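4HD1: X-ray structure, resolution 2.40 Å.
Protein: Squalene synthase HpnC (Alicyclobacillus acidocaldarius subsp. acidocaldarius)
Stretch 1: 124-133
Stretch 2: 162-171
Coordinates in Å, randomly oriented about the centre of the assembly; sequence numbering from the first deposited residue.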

ATOM      1  N   THR A 124       1.915 -19.996   2.800  1.00 84.11           N
ATOM      2  CA  THR A 124       0.859 -20.184   1.800  1.00 84.93           C
ATOM      3  C   THR A 124       0.419 -18.875   1.154  1.00 82.27           C
ATOM      4  O   THR A 124       0.754 -17.785   1.627  1.00 79.08           O
ATOM      5  CB  THR A 124      -0.389 -20.910   2.378  1.00 83.46           C
ATOM      6  OG1 THR A 124      -1.038 -20.080   3.353  1.00 75.74           O
ATOM      7  CG2 THR A 124      -0.011 -22.252   3.010  1.00 77.04           C
ATOM      8  N   TRP A 125      -0.335 -19.002   0.066  1.00 83.38           N
ATOM      9  CA  TRP A 125      -0.963 -17.863  -0.593  1.00 80.60           C
ATOM     10  C   TRP A 125      -1.860 -17.106   0.347  1.00 78.29           C
ATOM     11  O   TRP A 125      -1.902 -15.876   0.307  1.00 77.14           O
ATOM     12  CB  TRP A 125      -1.739 -18.315  -1.827  1.00 81.25           C
ATOM     13  CG  TRP A 125      -2.662 -17.249  -2.368  1.00 85.84           C
ATOM     14  CD1 TRP A 125      -4.052 -17.212  -2.298  1.00 85.01           C
ATOM     15  CD2 TRP A 125      -2.283 -16.005  -3.051  1.00 87.93           C
ATOM     16  NE1 TRP A 125      -4.542 -16.077  -2.888  1.00 83.76           N
ATOM     17  CE2 TRP A 125      -3.539 -15.309  -3.360  1.00 89.87           C
ATOM     18  CE3 TRP A 125      -1.079 -15.425  -3.436  1.00 88.35           C
ATOM     19  CZ2 TRP A 125      -3.560 -14.090  -4.021  1.00 92.11           C
ATOM     20  CZ3 TRP A 125      -1.114 -14.196  -4.103  1.00 90.55           C
ATOM     21  CH2 TRP A 125      -2.325 -13.546  -4.387  1.00 94.88           C
ATOM     22  N   GLU A 126      -2.577 -17.834   1.204  1.00 80.20           N
ATOM     23  CA  GLU A 126      -3.466 -17.231   2.203  1.00 82.79           C
ATOM     24  C   GLU A 126      -2.713 -16.330   3.180  1.00 81.40           C
ATOM     25  O   GLU A 126      -3.226 -15.286   3.583  1.00 81.42           O
ATOM     26  CB  GLU A 126      -4.249 -18.303   2.972  1.00 84.14           C
ATOM     27  CG  GLU A 126      -5.413 -18.911   2.205  1.00 94.23           C
ATOM     28  CD  GLU A 126      -4.978 -19.852   1.087  1.00104.69           C
ATOM     29  OE1 GLU A 126      -4.027 -20.643   1.285  1.00104.69           O
ATOM     30  OE2 GLU A 126      -5.600 -19.805   0.004  1.00111.26           O
ATOM     31  N   ASP A 127      -1.498 -16.741   3.548  1.00 79.59           N
ATOM     32  CA  ASP A 127      -0.635 -15.948   4.423  1.00 77.99           C
ATOM     33  C   ASP A 127      -0.196 -14.653   3.753  1.00 74.00           C
ATOM     34  O   ASP A 127      -0.228 -13.591   4.379  1.00 76.18           O
ATOM     35  CB  ASP A 127       0.587 -16.757   4.873  1.00 78.53           C
ATOM     36  CG  ASP A 127       0.212 -17.974   5.705  1.00 84.81           C
ATOM     37  OD1 ASP A 127      -0.898 -18.002   6.277  1.00 87.42           O
ATOM     38  OD2 ASP A 127       1.033 -18.908   5.790  1.00 90.23           O
ATOM     39  N   LEU A 128       0.204 -14.738   2.485  1.00 68.42           N
ATOM     40  CA  LEU A 128       0.583 -13.550   1.728  1.00 69.14           C
ATOM     41  C   LEU A 128      -0.616 -12.615   1.532  1.00 71.41           C
ATOM     42  O   LEU A 128      -0.522 -11.410   1.788  1.00 69.73           O
ATOM     43  CB  LEU A 128       1.212 -13.924   0.386  1.00 66.19           C
ATOM     44  CG  LEU A 128       1.714 -12.750  -0.462  1.00 68.17           C
ATOM     45  CD1 LEU A 128       2.705 -11.894   0.313  1.00 65.05           C
ATOM     46  CD2 LEU A 128       2.322 -13.227  -1.775  1.00 67.96           C
ATOM     47  N   ARG A 129      -1.740 -13.182   1.093  1.00 73.31           N
ATOM     48  CA  ARG A 129      -2.995 -12.440   0.980  1.00 74.96           C
ATOM     49  C   ARG A 129      -3.288 -11.707   2.289  1.00 73.73           C
ATOM     50  O   ARG A 129      -3.606 -10.523   2.279  1.00 68.59           O
ATOM     51  CB  ARG A 129      -4.144 -13.388   0.627  1.00 80.03           C
ATOM     52  CG  ARG A 129      -5.503 -12.726   0.499  1.00 83.51           C
ATOM     53  CD  ARG A 129      -5.924 -12.584  -0.950  1.00 94.19           C
ATOM     54  NE  ARG A 129      -7.280 -12.047  -1.041  1.00103.38           N
ATOM     55  CZ  ARG A 129      -8.083 -12.172  -2.095  1.00108.02           C
ATOM     56  NH1 ARG A 129      -7.685 -12.829  -3.176  1.00114.89           N
ATOM     57  NH2 ARG A 129      -9.298 -11.643  -2.061  1.00107.98           N
ATOM     58  N   ASP A 130      -3.147 -12.407   3.412  1.00 75.83           N
ATOM     59  CA  ASP A 130      -3.439 -11.833   4.724  1.00 78.40           C
ATOM     60  C   ASP A 130      -2.540 -10.640   5.076  1.00 75.30           C
ATOM     61  O   ASP A 130      -3.006  -9.659   5.658  1.00 75.74           O
ATOM     62  CB  ASP A 130      -3.370 -12.895   5.817  1.00 81.86           C
ATOM     63  CG  ASP A 130      -4.300 -12.594   6.965  1.00 88.02           C
ATOM     64  OD1 ASP A 130      -3.803 -12.283   8.067  1.00 81.30           O
ATOM     65  OD2 ASP A 130      -5.534 -12.642   6.754  1.00 99.56           O
ATOM     66  N   TYR A 131      -1.261 -10.729   4.715  1.00 71.52           N
ATOM     67  CA  TYR A 131      -0.338  -9.608   4.881  1.00 68.73           C
ATOM     68  C   TYR A 131      -0.822  -8.388   4.095  1.00 68.86           C
ATOM     69  O   TYR A 131      -0.834  -7.270   4.619  1.00 70.75           O
ATOM     70  CB  TYR A 131       1.085  -9.999   4.461  1.00 65.11           C
ATOM     71  CG  TYR A 131       2.071  -8.844   4.435  1.00 62.56           C
ATOM     72  CD1 TYR A 131       2.308  -8.074   5.576  1.00 63.31           C
ATOM     73  CD2 TYR A 131       2.774  -8.532   3.269  1.00 65.24           C
ATOM     74  CE1 TYR A 131       3.206  -7.016   5.552  1.00 68.39           C
ATOM     75  CE2 TYR A 131       3.681  -7.479   3.234  1.00 66.82           C
ATOM     76  CZ  TYR A 131       3.891  -6.724   4.375  1.00 67.00           C
ATOM     77  OH  TYR A 131       4.790  -5.679   4.350  1.00 73.81           O
ATOM     78  N   CYS A 132      -1.236  -8.618   2.847  1.00 68.54           N
ATOM     79  CA  CYS A 132      -1.765  -7.563   1.977  1.00 65.29           C
ATOM     80  C   CYS A 132      -2.949  -6.809   2.576  1.00 63.87           C
ATOM     81  O   CYS A 132      -3.116  -5.617   2.310  1.00 65.81           O
ATOM     82  CB  CYS A 132      -2.141  -8.131   0.611  1.00 65.57           C
ATOM     83  SG  CYS A 132      -0.704  -8.651  -0.344  1.00 68.56           S
ATOM     84  N   ARG A 133      -3.753  -7.497   3.388  1.00 61.78           N
ATOM     85  CA  ARG A 133      -4.875  -6.865   4.093  1.00 64.02           C
ATOM     86  C   ARG A 133      -4.430  -5.768   5.071  1.00 64.91           C
ATOM     87  O   ARG A 133      -5.254  -4.971   5.532  1.00 70.04           O
ATOM     88  CB  ARG A 133      -5.724  -7.912   4.817  1.00 68.73           C
ATOM     89  CG  ARG A 133      -6.583  -8.759   3.887  1.00 71.27           C
ATOM     90  CD  ARG A 133      -7.257  -9.918   4.610  1.00 82.60           C
ATOM     91  NE  ARG A 133      -8.171  -9.456   5.655  1.00 88.06           N
ATOM     92  CZ  ARG A 133      -7.895  -9.449   6.958  1.00 90.37           C
ATOM     93  NH1 ARG A 133      -6.723  -9.893   7.402  1.00 97.45           N
ATOM     94  NH2 ARG A 133      -8.796  -9.000   7.822  1.00 86.74           N
ATOM     95  N   CYS A 162      -5.733  -3.196  -4.776  1.00 56.53           N
ATOM     96  CA  CYS A 162      -4.596  -2.927  -3.899  1.00 58.58           C
ATOM     97  C   CYS A 162      -3.737  -4.194  -3.685  1.00 61.49           C
ATOM     98  O   CYS A 162      -2.514  -4.142  -3.810  1.00 64.17           O
ATOM     99  CB  CYS A 162      -5.057  -2.285  -2.587  1.00 56.53           C
ATOM    100  SG  CYS A 162      -5.478  -0.532  -2.764  1.00 59.36           S
ATOM    101  N   THR A 163      -4.382  -5.330  -3.421  1.00 62.31           N
ATOM    102  CA  THR A 163      -3.678  -6.617  -3.288  1.00 62.27           C
ATOM    103  C   THR A 163      -2.986  -7.051  -4.588  1.00 63.71           C
ATOM    104  O   THR A 163      -1.824  -7.488  -4.562  1.00 64.07           O
ATOM    105  CB  THR A 163      -4.629  -7.727  -2.797  1.00 60.07           C
ATOM    106  OG1 THR A 163      -5.038  -7.431  -1.457  1.00 59.40           O
ATOM    107  CG2 THR A 163      -3.959  -9.099  -2.834  1.00 60.29           C
ATOM    108  N   ALA A 164      -3.690  -6.928  -5.715  1.00 59.42           N
ATOM    109  CA  ALA A 164      -3.106  -7.250  -7.012  1.00 60.16           C
ATOM    110  C   ALA A 164      -1.815  -6.468  -7.209  1.00 60.98           C
ATOM    111  O   ALA A 164      -0.807  -7.017  -7.649  1.00 60.54           O
ATOM    112  CB  ALA A 164      -4.086  -6.951  -8.141  1.00 59.71           C
ATOM    113  N   LEU A 165      -1.854  -5.187  -6.854  1.00 62.13           N
ATOM    114  CA  LEU A 165      -0.726  -4.289  -7.050  1.00 65.51           C
ATOM    115  C   LEU A 165       0.483  -4.685  -6.195  1.00 64.61           C
ATOM    116  O   LEU A 165       1.624  -4.712  -6.688  1.00 62.06           O
ATOM    117  CB  LEU A 165      -1.162  -2.852  -6.760  1.00 67.53           C
ATOM    118  CG  LEU A 165      -0.439  -1.663  -7.397  1.00 69.27           C
ATOM    119  CD1 LEU A 165      -0.057  -1.889  -8.852  1.00 72.83           C
ATOM    120  CD2 LEU A 165      -1.335  -0.443  -7.270  1.00 72.70           C
ATOM    121  N   GLN A 166       0.236  -5.013  -4.927  1.00 61.37           N
ATOM    122  CA  GLN A 166       1.308  -5.449  -4.056  1.00 62.03           C
ATOM    123  C   GLN A 166       1.931  -6.762  -4.534  1.00 64.75           C
ATOM    124  O   GLN A 166       3.156  -6.916  -4.501  1.00 65.91           O
ATOM    125  CB  GLN A 166       0.862  -5.566  -2.600  1.00 62.30           C
ATOM    126  CG  GLN A 166       2.047  -5.869  -1.691  1.00 69.71           C
ATOM    127  CD  GLN A 166       1.786  -5.625  -0.224  1.00 72.92           C
ATOM    128  OE1 GLN A 166       1.476  -4.513   0.181  1.00 73.94           O
ATOM    129  NE2 GLN A 166       1.950  -6.666   0.589  1.00 73.62           N
ATOM    130  N   VAL A 167       1.105  -7.701  -4.985  1.00 63.83           N
ATOM    131  CA  VAL A 167       1.649  -8.958  -5.500  1.00 64.09           C
ATOM    132  C   VAL A 167       2.512  -8.704  -6.737  1.00 65.56           C
ATOM    133  O   VAL A 167       3.658  -9.142  -6.791  1.00 69.79           O
ATOM    134  CB  VAL A 167       0.567 -10.023  -5.760  1.00 61.95           C
ATOM    135  CG1 VAL A 167       1.170 -11.235  -6.451  1.00 64.12           C
ATOM    136  CG2 VAL A 167      -0.081 -10.446  -4.449  1.00 58.25           C
ATOM    137  N   ALA A 168       1.975  -7.970  -7.709  1.00 66.86           N
ATOM    138  CA  ALA A 168       2.740  -7.592  -8.905  1.00 69.04           C
ATOM    139  C   ALA A 168       4.110  -7.016  -8.539  1.00 69.57           C
ATOM    140  O   ALA A 168       5.128  -7.405  -9.123  1.00 70.27           O
ATOM    141  CB  ALA A 168       1.957  -6.601  -9.763  1.00 63.66           C
ATOM    142  N   ASN A 169       4.122  -6.102  -7.568  1.00 67.75           N
ATOM    143  CA  ASN A 169       5.361  -5.501  -7.077  1.00 69.51           C
ATOM    144  C   ASN A 169       6.294  -6.480  -6.372  1.00 68.50           C
ATOM    145  O   ASN A 169       7.503  -6.438  -6.594  1.00 71.86           O
ATOM    146  CB  ASN A 169       5.069  -4.296  -6.188  1.00 66.87           C
ATOM    147  CG  ASN A 169       4.719  -3.072  -6.990  1.00 72.26           C
ATOM    148  OD1 ASN A 169       5.550  -2.544  -7.722  1.00 81.75           O
ATOM    149  ND2 ASN A 169       3.479  -2.625  -6.875  1.00 71.62           N
ATOM    150  N   HIS A 170       5.736  -7.355  -5.537  1.00 67.32           N
ATOM    151  CA  HIS A 170       6.522  -8.427  -4.923  1.00 71.05           C
ATOM    152  C   HIS A 170       7.218  -9.261  -5.965  1.00 75.09           C
ATOM    153  O   HIS A 170       8.410  -9.560  -5.840  1.00 79.72           O
ATOM    154  CB  HIS A 170       5.649  -9.330  -4.056  1.00 69.74           C
ATOM    155  CG  HIS A 170       5.331  -8.763  -2.692  1.00 75.29           C
ATOM    156  ND1 HIS A 170       6.213  -8.029  -1.982  1.00 78.78           N
ATOM    157  CD2 HIS A 170       4.186  -8.877  -1.900  1.00 75.78           C
ATOM    158  CE1 HIS A 170       5.656  -7.672  -0.807  1.00 80.83           C
ATOM    159  NE2 HIS A 170       4.416  -8.195  -0.759  1.00 78.85           N
HETATM  160  N   MSE A 171       6.486  -9.627  -7.014  1.00 75.05           N
HETATM  161  CA  MSE A 171       7.013 -10.531  -8.036  1.00 78.60           C
HETATM  162  C   MSE A 171       8.144  -9.917  -8.860  1.00 79.09           C
HETATM  163  O   MSE A 171       9.128 -10.590  -9.153  1.00 82.69           O
HETATM  164  CB  MSE A 171       5.895 -11.070  -8.931  1.00 74.97           C
HETATM  165  CG  MSE A 171       4.852 -11.918  -8.200  1.00 79.48           C
HETATM  166 SE   MSE A 171       5.586 -13.384  -7.121  1.00 87.75          SE
HETATM  167  CE  MSE A 171       5.608 -12.567  -5.343  1.00 79.48           C
TER

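Two helices, 125-133 and 162-171, cross at 117° with their axes 9.8 Å apart at closest approach. No hydrogen bond joins them; packing does the work, burying 405 Å² in all.

The backbones come nearest at Cys132 and Thr163, whose CA atoms lie 5.7 Å apart. Both residues direct their CA-to-CB bonds toward the partner helix, and both are small enough to fit where the chains are this close. The backbone places Cys132 CB 3.6 Å from Thr163 OG1, a hydroxyl satisfied by a hydrogen bond elsewhere in the structure, and chi1 at m sets Cys132 SG 3.4 Å from Gln166 NE2.

Gln166 reaches out with chi1 and chi2 both t. This extended chain carries its amide between the helices, where NE2 also approaches Tyr131 CE2 at 3.3 Å. Within its own helix, Gln166 NE2 donates a weak hydrogen bond to His170 NE2 (3.2 Å), so the polar group has a partner one turn along. Tyr131 starts sideways, but its t rotamer brings the ring nearer; its edge meets that of the imidazole, with CE2 4.1 Å from His170 NE2.

Farther from the close point, longer side chains span the gap. Leu128, buried and pointing toward the other helix in the t, p conformation, places CD1 4.0 Å from His170 CD2. Trp125 leaves its backbone sideways, yet chi1 at t swings the large indole inward until CH2 lies 3.8 Å from Val167 CG2, an apolar contact. Val167, a compact branched residue with chi1 at t, offers that methyl to the ring.

Arg129 begins pointing away and remains exposed, but its aliphatic portion bends back: CD comes within 4.4 Å of Thr163 CG2, while the guanidinium extends beyond. The contact is made through a methylene, and the charged group need not be buried.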